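Local coordinates for protein 2-oxoadipate dioxygenase/decarboxylase, chloroplastic/amyloplastic (Oryza sativa, PDB 6W1K) that catalyses the oxygen-dependent decarboxylation and hydroxylation of 2-oxoadipate to D-2-hydroxyglutarate, an iron(II)-dependent step of lysine breakdown in plant plastids, at residues T196-H201 / S264-A269. Numbering follows the deposited sequence.
Sequences TTISTH and SYIEFA. With NI (nickel (II) ion), chain E; OOG (2-oxoadipic acid), chain F.
Two parallel strands of the central sheet, paired Thr197 to Glu267 and Ile198 to Phe268, form part of the metal-bearing core of this glyoxalase-clan enzyme. Three backbone hydrogen bonds join the strands: Glu267 N to Thr196 O, Ile198 N to Glu267 O, and Ala269 N to Ile198 O. A fourth, Thr200 N to Ala269 O, follows where the chain turns into a 3-10 segment. The first is nearly straight, at 171°.

Thr197, Glu267 and Ala269 share the face that carries the nickel ion. CG of Glu267 is anti to its backbone N (chi1 179°), and the rest of the chain is extended. Glu267 OE1 binds nickel at 1.9 Å. Its OE2 is hydrogen-bonded to Gln241. Thr197 lies alongside this chain, with CG2 3.4 Å from Glu267 OE2. The same methyl reaches Ala269 CB at 3.7 Å. An alanine in place of Thr197 would remove CG2 and OG1 and probably open a gap beside Glu267 and Ala269 CB, leaving the glutamate's aliphatic part less closely packed.

On the other face, Ile198 CD1 meets Ile266 CD1 at 4.0 Å and approaches the edge of the Phe268 ring at CD1, 4.2 Å away. Helices 38-51 and 210-219 pack against this side.

His59 and His195 complete the protein ligands. 2-Oxoadipate chelates the nickel through O5 at 2.1 Å and O3 at 2.4 Å. Tyr265 OH donates a 2.8 Å hydrogen bond to O2 of 2-oxoadipate, in the ring plane. This two-histidine, one-carboxylate facial triad, here holding nickel where the enzyme uses iron(II), is typical of non-haem iron oxygenases.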
loop_
_atom_site.group_PDB
_atom_site.type_symbol
_atom_site.label_atom_id
_atom_site.label_comp_id
_atom_site.label_asym_id
_atom_site.label_seq_id
_atom_site.Cartn_x
_atom_site.Cartn_y
_atom_site.Cartn_z
ATOM N N THR A 196 0.376 4.286 -2.376
ATOM C CA THR A 196 -0.059 3.829 -3.683
ATOM C C THR A 196 1.195 3.445 -4.449
ATOM O O THR A 196 2.319 3.739 -4.026
ATOM C CB THR A 196 -0.871 4.905 -4.416
ATOM O OG1 THR A 196 -1.537 4.301 -5.546
ATOM C CG2 THR A 196 0.024 6.022 -4.904
ATOM N N THR A 197 0.993 2.816 -5.603
ATOM C CA THR A 197 2.064 2.243 -6.418
ATOM C C THR A 197 1.815 2.578 -7.870
ATOM O O THR A 197 0.727 2.308 -8.378
ATOM C CB THR A 197 2.081 0.721 -6.265
ATOM O OG1 THR A 197 2.103 0.402 -4.873
ATOM C CG2 THR A 197 3.270 0.092 -6.933
ATOM N N ILE A 198 2.810 3.140 -8.538
ATOM C CA ILE A 198 2.707 3.427 -9.953
ATOM C C ILE A 198 3.127 2.184 -10.720
ATOM O O ILE A 198 4.198 1.615 -10.477
ATOM C CB ILE A 198 3.575 4.628 -10.338
ATOM C CG1 ILE A 198 3.089 5.900 -9.648
ATOM C CG2 ILE A 198 3.595 4.802 -11.844
ATOM C CD1 ILE A 198 4.034 7.073 -9.920
ATOM N N SER A 199 2.276 1.761 -11.648
ATOM C CA SER A 199 2.576 0.654 -12.534
ATOM C C SER A 199 3.462 1.163 -13.667
ATOM O O SER A 199 2.965 1.698 -14.660
ATOM C CB SER A 199 1.271 0.070 -13.077
ATOM O OG SER A 199 1.578 -0.946 -13.989
ATOM N N THR A 200 4.785 0.982 -13.549
ATOM C CA THR A 200 5.664 1.608 -14.539
ATOM C C THR A 200 5.457 1.041 -15.938
ATOM O O THR A 200 5.562 1.780 -16.921
ATOM C CB THR A 200 7.145 1.498 -14.149
ATOM O OG1 THR A 200 7.645 0.163 -14.325
ATOM C CG2 THR A 200 7.332 1.962 -12.718
ATOM N N HIS A 201 5.198 -0.269 -16.063
ATOM C CA HIS A 201 5.048 -0.871 -17.390
ATOM C C HIS A 201 3.828 -0.352 -18.140
ATOM O O HIS A 201 3.727 -0.578 -19.349
ATOM C CB HIS A 201 4.975 -2.406 -17.287
ATOM C CG HIS A 201 3.900 -2.899 -16.364
ATOM N ND1 HIS A 201 4.099 -3.057 -15.005
ATOM C CD2 HIS A 201 2.617 -3.262 -16.600
ATOM C CE1 HIS A 201 2.981 -3.483 -14.447
ATOM N NE2 HIS A 201 2.069 -3.627 -15.394
ATOM N N SER A 264 3.390 8.605 4.882
ATOM C CA SER A 264 3.333 7.539 3.890
ATOM C C SER A 264 4.395 7.761 2.828
ATOM O O SER A 264 5.186 8.704 2.877
ATOM C CB SER A 264 1.938 7.471 3.284
ATOM O OG SER A 264 0.999 7.162 4.298
ATOM N N TYR A 265 4.424 6.852 1.861
ATOM C CA TYR A 265 5.427 6.869 0.814
ATOM C C TYR A 265 4.741 6.452 -0.469
ATOM O O TYR A 265 3.523 6.253 -0.503
ATOM C CB TYR A 265 6.607 5.958 1.146
ATOM C CG TYR A 265 6.300 4.464 1.271
ATOM C CD1 TYR A 265 5.901 3.926 2.482
ATOM C CD2 TYR A 265 6.447 3.597 0.198
ATOM C CE1 TYR A 265 5.646 2.593 2.633
ATOM C CE2 TYR A 265 6.182 2.240 0.343
ATOM C CZ TYR A 265 5.779 1.752 1.572
ATOM O OH TYR A 265 5.514 0.419 1.770
ATOM N N ILE A 266 5.508 6.367 -1.548
ATOM C CA ILE A 266 4.969 5.918 -2.826
ATOM C C ILE A 266 5.890 4.843 -3.392
ATOM O O ILE A 266 7.115 4.909 -3.239
ATOM C CB ILE A 266 4.776 7.099 -3.813
ATOM C CG1 ILE A 266 4.095 6.604 -5.099
ATOM C CG2 ILE A 266 6.097 7.809 -4.156
ATOM C CD1 ILE A 266 3.517 7.728 -6.022
ATOM N N GLU A 267 5.295 3.839 -4.029
ATOM C CA GLU A 267 6.031 2.721 -4.595
ATOM C C GLU A 267 5.880 2.734 -6.116
ATOM O O GLU A 267 4.974 3.370 -6.679
ATOM C CB GLU A 267 5.543 1.405 -3.964
ATOM C CG GLU A 267 6.217 0.165 -4.474
ATOM C CD GLU A 267 5.424 -1.099 -4.152
ATOM O OE1 GLU A 267 4.944 -1.213 -3.013
ATOM O OE2 GLU A 267 5.270 -1.979 -5.036
ATOM N N PHE A 268 6.855 2.099 -6.776
ATOM C CA PHE A 268 6.882 1.900 -8.224
ATOM C C PHE A 268 7.154 0.427 -8.502
ATOM O O PHE A 268 8.036 -0.179 -7.882
ATOM C CB PHE A 268 7.940 2.798 -8.867
ATOM C CG PHE A 268 8.165 4.079 -8.112
ATOM C CD1 PHE A 268 7.215 5.093 -8.128
ATOM C CD2 PHE A 268 9.340 4.269 -7.394
ATOM C CE1 PHE A 268 7.432 6.284 -7.432
ATOM C CE2 PHE A 268 9.567 5.443 -6.697
ATOM C CZ PHE A 268 8.613 6.450 -6.704
ATOM N N ALA A 269 6.369 -0.162 -9.393
ATOM C CA ALA A 269 6.450 -1.595 -9.608
ATOM C C ALA A 269 6.390 -1.919 -11.086
ATOM O O ALA A 269 5.618 -1.321 -11.848
ATOM C CB ALA A 269 5.335 -2.334 -8.859
HETATM NI NI NI E . 3.469 -2.010 -2.109
HETATM C C2 OOG F . 3.285 -2.735 2.728
HETATM C C3 OOG F . 4.652 -3.160 2.188
HETATM C C4 OOG F . 4.500 -4.364 1.252
HETATM C C6 OOG F . 4.584 -4.636 -1.380
HETATM O O4 OOG F . 5.064 -5.795 -1.295
HETATM O O3 OOG F . 4.557 -4.057 -2.488
HETATM C C5 OOG F . 4.038 -3.937 -0.141
HETATM C C1 OOG F . 3.409 -1.685 3.842
HETATM O O1 OOG F . 2.502 -1.485 4.572
HETATM O O2 OOG F . 4.578 -0.943 4.019
HETATM O O5 OOG F . 3.255 -3.065 -0.273
#